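Side-chain contacts in SxtG (PDB 6U1R), which is an amidinotransferase of the saxitoxin biosynthetic pathway, probably transferring an amidino group by way of an amidino-cysteine intermediate: residues T121-V126 with Q184-Q189; L50-P55 with D153-F158. All coordinates share one frame; numbering follows the deposited sequence.

Contact 1 (T121-V126 with Q184-Q189)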
ATOM      1  N   THR A 121     -11.920   6.225   9.423  1.00 16.24           N
ATOM      2  CA  THR A 121     -10.812   7.072   9.032  1.00 15.80           C
ATOM      3  C   THR A 121     -11.137   8.497   9.470  1.00 18.17           C
ATOM      4  O   THR A 121     -12.245   8.772   9.968  1.00 17.85           O
ATOM      5  CB  THR A 121     -10.591   7.044   7.516  1.00 16.43           C
ATOM      6  OG1 THR A 121     -11.640   7.787   6.872  1.00 15.76           O
ATOM      7  CG2 THR A 121     -10.604   5.619   6.971  1.00 15.23           C
ATOM      8  N   PRO A 122     -10.225   9.441   9.264  1.00 17.55           N
ATOM      9  CA  PRO A 122     -10.537  10.838   9.606  1.00 17.11           C
ATOM     10  C   PRO A 122     -11.701  11.408   8.812  1.00 18.52           C
ATOM     11  O   PRO A 122     -12.268  12.427   9.220  1.00 20.50           O
ATOM     12  CB  PRO A 122      -9.219  11.571   9.306  1.00 18.24           C
ATOM     13  CG  PRO A 122      -8.157  10.503   9.545  1.00 18.16           C
ATOM     14  CD  PRO A 122      -8.800   9.248   8.961  1.00 16.14           C
ATOM     15  N   ALA A 123     -12.100  10.770   7.705  1.00 18.37           N
ATOM     16  CA  ALA A 123     -13.116  11.316   6.816  1.00 18.11           C
ATOM     17  C   ALA A 123     -14.424  10.527   6.759  1.00 18.75           C
ATOM     18  O   ALA A 123     -15.419  11.066   6.267  1.00 17.57           O
ATOM     19  CB  ALA A 123     -12.561  11.413   5.387  1.00 20.08           C
ATOM     20  N   TRP A 124     -14.450   9.271   7.201  1.00 16.59           N
ATOM     21  CA  TRP A 124     -15.644   8.443   7.045  1.00 15.81           C
ATOM     22  C   TRP A 124     -15.557   7.258   7.992  1.00 16.36           C
ATOM     23  O   TRP A 124     -14.491   6.935   8.515  1.00 16.47           O
ATOM     24  CB  TRP A 124     -15.836   7.957   5.595  1.00 16.51           C
ATOM     25  CG  TRP A 124     -14.631   7.289   4.968  1.00 16.65           C
ATOM     26  CD1 TRP A 124     -13.734   7.867   4.131  1.00 15.71           C
ATOM     27  CD2 TRP A 124     -14.225   5.911   5.105  1.00 15.28           C
ATOM     28  NE1 TRP A 124     -12.781   6.949   3.743  1.00 15.76           N
ATOM     29  CE2 TRP A 124     -13.059   5.741   4.324  1.00 15.25           C
ATOM     30  CE3 TRP A 124     -14.725   4.816   5.811  1.00 15.07           C
ATOM     31  CZ2 TRP A 124     -12.395   4.522   4.228  1.00 14.64           C
ATOM     32  CZ3 TRP A 124     -14.069   3.615   5.728  1.00 14.31           C
ATOM     33  CH2 TRP A 124     -12.910   3.469   4.928  1.00 15.11           C
ATOM     34  N   GLN A 125     -16.698   6.612   8.204  1.00 16.60           N
ATOM     35  CA  GLN A 125     -16.751   5.435   9.054  1.00 16.95           C
ATOM     36  C   GLN A 125     -17.745   4.438   8.470  1.00 16.04           C
ATOM     37  O   GLN A 125     -18.674   4.811   7.747  1.00 16.65           O
ATOM     38  CB  GLN A 125     -17.138   5.790  10.502  1.00 20.75           C
ATOM     39  CG  GLN A 125     -18.527   6.322  10.657  1.00 20.44           C
ATOM     40  CD  GLN A 125     -18.816   6.749  12.094  1.00 29.00           C
ATOM     41  OE1 GLN A 125     -19.572   6.098  12.813  1.00 35.86           O
ATOM     42  NE2 GLN A 125     -18.195   7.832  12.516  1.00 28.60           N
ATOM     43  N   VAL A 126     -17.534   3.160   8.783  1.00 14.96           N
ATOM     44  CA  VAL A 126     -18.455   2.106   8.377  1.00 15.32           C
ATOM     45  C   VAL A 126     -18.731   1.213   9.582  1.00 15.02           C
ATOM     46  O   VAL A 126     -18.004   1.217  10.568  1.00 15.43           O
ATOM     47  CB  VAL A 126     -17.909   1.265   7.191  1.00 16.99           C
ATOM     48  CG1 VAL A 126     -17.726   2.137   5.952  1.00 16.48           C
ATOM     49  CG2 VAL A 126     -16.608   0.581   7.575  1.00 14.97           C
ATOM     50  N   GLN A 184      -7.824   7.125  -0.070  1.00 13.66           N
ATOM     51  CA  GLN A 184      -8.523   7.920   0.934  1.00 13.97           C
ATOM     52  C   GLN A 184     -10.013   7.598   0.964  1.00 12.94           C
ATOM     53  O   GLN A 184     -10.635   7.635   2.035  1.00 13.73           O
ATOM     54  CB  GLN A 184      -8.326   9.417   0.651  1.00 14.80           C
ATOM     55  CG  GLN A 184      -6.882   9.887   0.728  1.00 14.55           C
ATOM     56  CD  GLN A 184      -6.736  11.399   0.596  1.00 15.65           C
ATOM     57  OE1 GLN A 184      -6.925  11.975  -0.484  1.00 15.44           O
ATOM     58  NE2 GLN A 184      -6.424  12.050   1.698  1.00 16.51           N
ATOM     59  N   LEU A 185     -10.593   7.341  -0.211  1.00 12.60           N
ATOM     60  CA  LEU A 185     -11.996   7.000  -0.378  1.00 12.70           C
ATOM     61  C   LEU A 185     -12.901   8.118   0.144  1.00 14.28           C
ATOM     62  O   LEU A 185     -13.955   7.867   0.732  1.00 13.63           O
ATOM     63  CB  LEU A 185     -12.320   5.651   0.270  1.00 13.11           C
ATOM     64  CG  LEU A 185     -11.448   4.479  -0.224  1.00 13.15           C
ATOM     65  CD1 LEU A 185     -11.925   3.125   0.353  1.00 13.21           C
ATOM     66  CD2 LEU A 185     -11.436   4.427  -1.742  1.00 14.80           C
ATOM     67  N   PHE A 186     -12.497   9.360  -0.126  1.00 13.82           N
ATOM     68  CA  PHE A 186     -13.390  10.497   0.041  1.00 16.24           C
ATOM     69  C   PHE A 186     -14.619  10.363  -0.862  1.00 17.12           C
ATOM     70  O   PHE A 186     -14.636   9.628  -1.859  1.00 14.24           O
ATOM     71  CB  PHE A 186     -12.668  11.809  -0.306  1.00 16.76           C
ATOM     72  CG  PHE A 186     -11.578  12.222   0.655  1.00 16.98           C
ATOM     73  CD1 PHE A 186     -11.304  11.520   1.824  1.00 16.22           C
ATOM     74  CD2 PHE A 186     -10.823  13.353   0.378  1.00 19.13           C
ATOM     75  CE1 PHE A 186     -10.303  11.948   2.694  1.00 17.70           C
ATOM     76  CE2 PHE A 186      -9.836  13.782   1.246  1.00 20.96           C
ATOM     77  CZ  PHE A 186      -9.580  13.085   2.402  1.00 19.03           C
ATOM     78  N   ASP A 187     -15.652  11.149  -0.539  1.00 16.43           N
ATOM     79  CA  ASP A 187     -16.827  11.183  -1.398  1.00 17.90           C
ATOM     80  C   ASP A 187     -16.468  11.495  -2.848  1.00 17.29           C
ATOM     81  O   ASP A 187     -17.160  11.039  -3.758  1.00 16.08           O
ATOM     82  CB  ASP A 187     -17.836  12.218  -0.886  1.00 18.83           C
ATOM     83  CG  ASP A 187     -18.611  11.747   0.333  1.00 22.21           C
ATOM     84  OD1 ASP A 187     -18.507  10.567   0.740  1.00 20.30           O
ATOM     85  OD2 ASP A 187     -19.363  12.586   0.881  1.00 21.85           O
ATOM     86  N   ALA A 188     -15.391  12.259  -3.085  1.00 15.64           N
ATOM     87  CA  ALA A 188     -15.007  12.620  -4.450  1.00 17.18           C
ATOM     88  C   ALA A 188     -14.669  11.413  -5.334  1.00 16.69           C
ATOM     89  O   ALA A 188     -14.617  11.558  -6.560  1.00 14.82           O
ATOM     90  CB  ALA A 188     -13.814  13.576  -4.430  1.00 18.37           C
ATOM     91  N   GLN A 189     -14.413  10.244  -4.742  1.00 15.94           N
ATOM     92  CA  GLN A 189     -14.118   9.025  -5.494  1.00 14.97           C
ATOM     93  C   GLN A 189     -15.367   8.403  -6.116  1.00 15.93           C
ATOM     94  O   GLN A 189     -15.246   7.475  -6.920  1.00 14.85           O
ATOM     95  CB  GLN A 189     -13.405   8.025  -4.564  1.00 15.29           C
ATOM     96  CG  GLN A 189     -12.944   6.707  -5.235  1.00 14.34           C
ATOM     97  CD  GLN A 189     -11.955   6.912  -6.371  1.00 14.77           C
ATOM     98  OE1 GLN A 189     -11.382   7.984  -6.529  1.00 15.41           O
ATOM     99  NE2 GLN A 189     -11.753   5.859  -7.181  1.00 15.24           N
TER

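Contact 2 (L50-P55 with D153-F158)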
ATOM      1  N   LEU A  50     -22.832  -9.001   5.490  1.00 14.83           N
ATOM      2  CA  LEU A  50     -23.409  -8.694   4.190  1.00 17.23           C
ATOM      3  C   LEU A  50     -22.699  -7.503   3.536  1.00 16.62           C
ATOM      4  O   LEU A  50     -22.203  -6.601   4.226  1.00 14.68           O
ATOM      5  CB  LEU A  50     -24.901  -8.381   4.332  1.00 17.39           C
ATOM      6  CG  LEU A  50     -25.849  -9.505   4.746  1.00 17.62           C
ATOM      7  CD1 LEU A  50     -27.278  -8.943   4.875  1.00 19.28           C
ATOM      8  CD2 LEU A  50     -25.794 -10.654   3.732  1.00 18.54           C
ATOM      9  N   PRO A  51     -22.658  -7.468   2.199  1.00 16.20           N
ATOM     10  CA  PRO A  51     -22.174  -6.278   1.498  1.00 18.27           C
ATOM     11  C   PRO A  51     -22.990  -5.058   1.887  1.00 17.71           C
ATOM     12  O   PRO A  51     -24.186  -5.157   2.169  1.00 18.20           O
ATOM     13  CB  PRO A  51     -22.391  -6.622   0.015  1.00 19.47           C
ATOM     14  CG  PRO A  51     -22.600  -8.064  -0.040  1.00 19.43           C
ATOM     15  CD  PRO A  51     -23.195  -8.472   1.271  1.00 18.44           C
ATOM     16  N   ALA A  52     -22.341  -3.899   1.852  1.00 16.78           N
ATOM     17  CA  ALA A  52     -23.012  -2.626   2.070  1.00 18.26           C
ATOM     18  C   ALA A  52     -23.562  -2.086   0.760  1.00 18.83           C
ATOM     19  O   ALA A  52     -22.902  -2.159  -0.289  1.00 18.36           O
ATOM     20  CB  ALA A  52     -22.050  -1.608   2.677  1.00 17.96           C
ATOM     21  N   LEU A  53     -24.765  -1.518   0.836  1.00 16.25           N
ATOM     22  CA  LEU A  53     -25.457  -1.038  -0.350  1.00 17.98           C
ATOM     23  C   LEU A  53     -24.762   0.167  -0.967  1.00 21.80           C
ATOM     24  O   LEU A  53     -24.764   0.327  -2.202  1.00 20.88           O
ATOM     25  CB  LEU A  53     -26.906  -0.686   0.025  1.00 18.29           C
ATOM     26  CG  LEU A  53     -27.914  -0.380  -1.065  1.00 22.95           C
ATOM     27  CD1 LEU A  53     -28.128  -1.612  -1.963  1.00 23.26           C
ATOM     28  CD2 LEU A  53     -29.238   0.057  -0.415  1.00 23.55           C
ATOM     29  N   GLU A  54     -24.173   1.021  -0.137  1.00 20.09           N
ATOM     30  CA  GLU A  54     -23.655   2.303  -0.601  1.00 24.40           C
ATOM     31  C   GLU A  54     -22.167   2.403  -0.346  1.00 25.92           C
ATOM     32  O   GLU A  54     -21.652   1.770   0.588  1.00 26.59           O
ATOM     33  CB  GLU A  54     -24.371   3.476   0.098  1.00 24.91           C
ATOM     34  CG  GLU A  54     -25.889   3.485  -0.042  1.00 28.03           C
ATOM     35  CD  GLU A  54     -26.381   4.269  -1.249  1.00 34.54           C
ATOM     36  OE1 GLU A  54     -27.619   4.387  -1.416  1.00 37.75           O
ATOM     37  OE2 GLU A  54     -25.536   4.772  -2.023  1.00 33.26           O
ATOM     38  N   PRO A  55     -21.451   3.179  -1.185  1.00 27.09           N
ATOM     39  CA  PRO A  55     -21.963   3.866  -2.372  1.00 26.85           C
ATOM     40  C   PRO A  55     -21.726   3.079  -3.670  1.00 26.60           C
ATOM     41  O   PRO A  55     -21.977   3.673  -4.720  1.00 26.35           O
ATOM     42  CB  PRO A  55     -21.156   5.164  -2.382  1.00 27.17           C
ATOM     43  CG  PRO A  55     -19.819   4.733  -1.883  1.00 23.90           C
ATOM     44  CD  PRO A  55     -20.077   3.608  -0.884  1.00 26.83           C
ATOM     45  N   ASP A 153     -14.041  -0.105  -2.294  1.00 14.05           N
ATOM     46  CA  ASP A 153     -15.116  -0.364  -1.339  1.00 14.44           C
ATOM     47  C   ASP A 153     -14.612  -0.133   0.086  1.00 14.95           C
ATOM     48  O   ASP A 153     -13.784  -0.895   0.607  1.00 13.89           O
ATOM     49  CB  ASP A 153     -15.647  -1.780  -1.541  1.00 12.97           C
ATOM     50  CG  ASP A 153     -16.924  -2.039  -0.758  1.00 17.64           C
ATOM     51  OD1 ASP A 153     -17.060  -1.468   0.343  1.00 15.72           O
ATOM     52  OD2 ASP A 153     -17.780  -2.809  -1.244  1.00 19.42           O
ATOM     53  N   ARG A 154     -15.108   0.944   0.711  1.00 14.60           N
ATOM     54  CA  ARG A 154     -14.727   1.298   2.072  1.00 15.12           C
ATOM     55  C   ARG A 154     -14.849   0.132   3.045  1.00 13.34           C
ATOM     56  O   ARG A 154     -14.019  -0.013   3.937  1.00 12.44           O
ATOM     57  CB  ARG A 154     -15.595   2.463   2.562  1.00 14.61           C
ATOM     58  CG  ARG A 154     -15.316   3.788   1.883  1.00 13.36           C
ATOM     59  CD  ARG A 154     -16.440   4.762   2.204  1.00 14.24           C
ATOM     60  NE  ARG A 154     -16.141   6.120   1.758  1.00 14.75           N
ATOM     61  CZ  ARG A 154     -17.062   7.060   1.567  1.00 17.77           C
ATOM     62  NH1 ARG A 154     -18.359   6.786   1.775  1.00 17.75           N
ATOM     63  NH2 ARG A 154     -16.689   8.278   1.183  1.00 17.73           N
ATOM     64  N   ASN A 155     -15.894  -0.689   2.924  1.00 12.93           N
ATOM     65  CA  ASN A 155     -16.052  -1.775   3.886  1.00 14.69           C
ATOM     66  C   ASN A 155     -14.965  -2.832   3.760  1.00 14.63           C
ATOM     67  O   ASN A 155     -14.820  -3.663   4.662  1.00 14.54           O
ATOM     68  CB  ASN A 155     -17.419  -2.422   3.726  1.00 14.75           C
ATOM     69  CG  ASN A 155     -18.542  -1.487   4.089  1.00 15.92           C
ATOM     70  OD1 ASN A 155     -18.965  -0.683   3.269  1.00 17.81           O
ATOM     71  ND2 ASN A 155     -19.019  -1.566   5.341  1.00 17.74           N
ATOM     72  N   ARG A 156     -14.214  -2.836   2.661  1.00 14.16           N
ATOM     73  CA  ARG A 156     -13.157  -3.818   2.441  1.00 13.60           C
ATOM     74  C   ARG A 156     -11.761  -3.271   2.741  1.00 13.27           C
ATOM     75  O   ARG A 156     -10.770  -3.926   2.426  1.00 12.35           O
ATOM     76  CB  ARG A 156     -13.257  -4.340   0.995  1.00 13.27           C
ATOM     77  CG  ARG A 156     -14.681  -4.751   0.613  1.00 14.05           C
ATOM     78  CD  ARG A 156     -14.749  -5.452  -0.734  1.00 14.98           C
ATOM     79  NE  ARG A 156     -14.222  -6.815  -0.679  1.00 13.25           N
ATOM     80  CZ  ARG A 156     -14.290  -7.681  -1.683  1.00 15.01           C
ATOM     81  NH1 ARG A 156     -14.864  -7.330  -2.822  1.00 12.86           N
ATOM     82  NH2 ARG A 156     -13.811  -8.911  -1.529  1.00 14.67           N
ATOM     83  N   TYR A 157     -11.671  -2.121   3.423  1.00 13.44           N
ATOM     84  CA  TYR A 157     -10.404  -1.429   3.669  1.00 12.87           C
ATOM     85  C   TYR A 157      -9.385  -2.302   4.389  1.00 12.10           C
ATOM     86  O   TYR A 157      -8.171  -2.129   4.204  1.00 14.50           O
ATOM     87  CB  TYR A 157     -10.677  -0.204   4.535  1.00 14.47           C
ATOM     88  CG  TYR A 157      -9.850   1.043   4.276  1.00 14.69           C
ATOM     89  CD1 TYR A 157      -9.804   1.630   3.023  1.00 13.83           C
ATOM     90  CD2 TYR A 157      -9.201   1.679   5.319  1.00 16.15           C
ATOM     91  CE1 TYR A 157      -9.102   2.804   2.819  1.00 14.22           C
ATOM     92  CE2 TYR A 157      -8.508   2.836   5.137  1.00 16.17           C
ATOM     93  CZ  TYR A 157      -8.468   3.410   3.887  1.00 16.11           C
ATOM     94  OH  TYR A 157      -7.753   4.585   3.754  1.00 16.76           O
ATOM     95  N   PHE A 158      -9.846  -3.192   5.264  1.00 12.98           N
ATOM     96  CA  PHE A 158      -8.972  -4.024   6.079  1.00 11.94           C
ATOM     97  C   PHE A 158      -9.123  -5.501   5.746  1.00 12.80           C
ATOM     98  O   PHE A 158      -8.804  -6.369   6.569  1.00 12.13           O
ATOM     99  CB  PHE A 158      -9.242  -3.768   7.565  1.00 14.94           C
ATOM    100  CG  PHE A 158      -8.844  -2.393   8.004  1.00 15.49           C
ATOM    101  CD1 PHE A 158      -7.508  -2.052   8.075  1.00 16.03           C
ATOM    102  CD2 PHE A 158      -9.797  -1.426   8.302  1.00 13.70           C
ATOM    103  CE1 PHE A 158      -7.106  -0.789   8.454  1.00 16.18           C
ATOM    104  CE2 PHE A 158      -9.393  -0.142   8.674  1.00 15.10           C
ATOM    105  CZ  PHE A 158      -8.053   0.170   8.749  1.00 14.80           C
TER
HETATM  106  O   HOH W   1     -19.339  -4.502   1.363  1.00 23.89           O
HETATM  107  O   HOH W   2     -18.882   0.502  -0.088  1.00 21.06           O
HETATM  108  O   HOH W   3     -20.106   1.694   2.976  1.00 22.39           O

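Contact 1 (T121-V126 with Q184-Q189)
Trp124 holds CG between its backbone N and its carbonyl carbon (chi1 52°), which swings the indole out of the 121-126 loop so that NE1 reaches the backbone of Gln184. Phe186 starts with its CB directed away from that loop, but with CG beside its own backbone N (chi1 -69°) the ring returns to Ala123. Trp124 NE1 donates to Gln184 O at 2.8 Å in a nearly straight bond (175°); donor and acceptor share the ring plane, and the approach also lies in the carbonyl plane, which helps to fix the rotation of the buried indole. Next to it, the benzo part of the indole packs obliquely on Leu185, Trp124 CZ2 lying 4.1 Å from both Leu185 CB and Leu185 CD1. On the Trp124 side the backbone makes an ST turn: Thr121 OG1 accepts from Ala123 N at 3.1 Å, and the same oxygen lies 3.3 Å above one face of the indole, offset toward its rim. This turn joins the two short antiparallel strands 119-120 and 125-126, a beta hairpin. Arg154 makes a cation-pi contact with the indole. Ala123 CB meets Phe186 CE1 at 3.6 Å, while one face of the Phe186 ring receives Gln184 CB. Trp161 of the second subunit stands edge-to-face against Phe186 and packs on Ala123, bringing this side of the contact to the dimer interface.

Contact 2 (L50-P55 with D153-F158)
Ala52 and Pro55 meet the turn 153-158 through Asn155 and Arg154, with waters filling in the polar links; no direct hydrogen bond crosses between the segments. Asp153 comes first. Asp153 OD1 accepts from a water at 2.7 Å, and this water also donates to Glu54 O. The same Asp153 OD1 accepts from Asn155 N at 2.9 Å, met on its anti side and 22° out of the carboxylate plane. OD2 turns to Asn57 ND2 and has a weak link to a second water, which accepts from Ala52 N. Arg154 follows with an extended side chain, and Pro55 CG approaches Arg154 NH1 obliquely at 4.4 Å. A cis peptide bond precedes that proline. The far end of Arg154 is taken up by the 184-189 loop, where NH2 bonds Leu185 O and forms a salt bridge with Asp187 OD1. Asn155 makes the closest approach: with CG beside its own backbone N (chi1 -66°), it brings Asn155 OD1 to 3.3 Å from Ala52 CB, a van der Waals contact between the amide oxygen and the methyl. The polar needs of that oxygen are met by a third water, which donates to Asn155 OD1 at 2.7 Å and to Glu54 O at 2.8 Å, so Glu54 O receives two waters. Asn155 ND2 donates to Ser128 O and Thr76 O, which leaves the buried amide gripped at both ends. Arg156 N closes the turn onto Asp153 O at 2.9 Å, and beyond it Phe158 packs on Pro122 of the second subunit. The bond from Asn155 N to Asp153 OD1 defines an Asx turn, here leading into the short 3-10 segment 154-155.

From the N terminus, the chain passes 50-55, then 121-126, then 153-158, then 184-189, so the two contacts cross rather than nest. Contact 2 closes a loop of 97 intervening residues, rich in helix, onto the start of helix 53-57. Contact 1 opens inside that loop, at the hairpin of strands 119-120 and 125-126, and closes beyond it, in the loop between strands 176-179 and 219-222. Their centres lie about 11 Å apart. Segment 153-158 packs against both segments of contact 1, Asn155 ND2 lying 3.6 Å from Val126 CB. The hairpin, the 153-158 turn and the 184-189 loop thus pack together, and both contacts reach the second subunit.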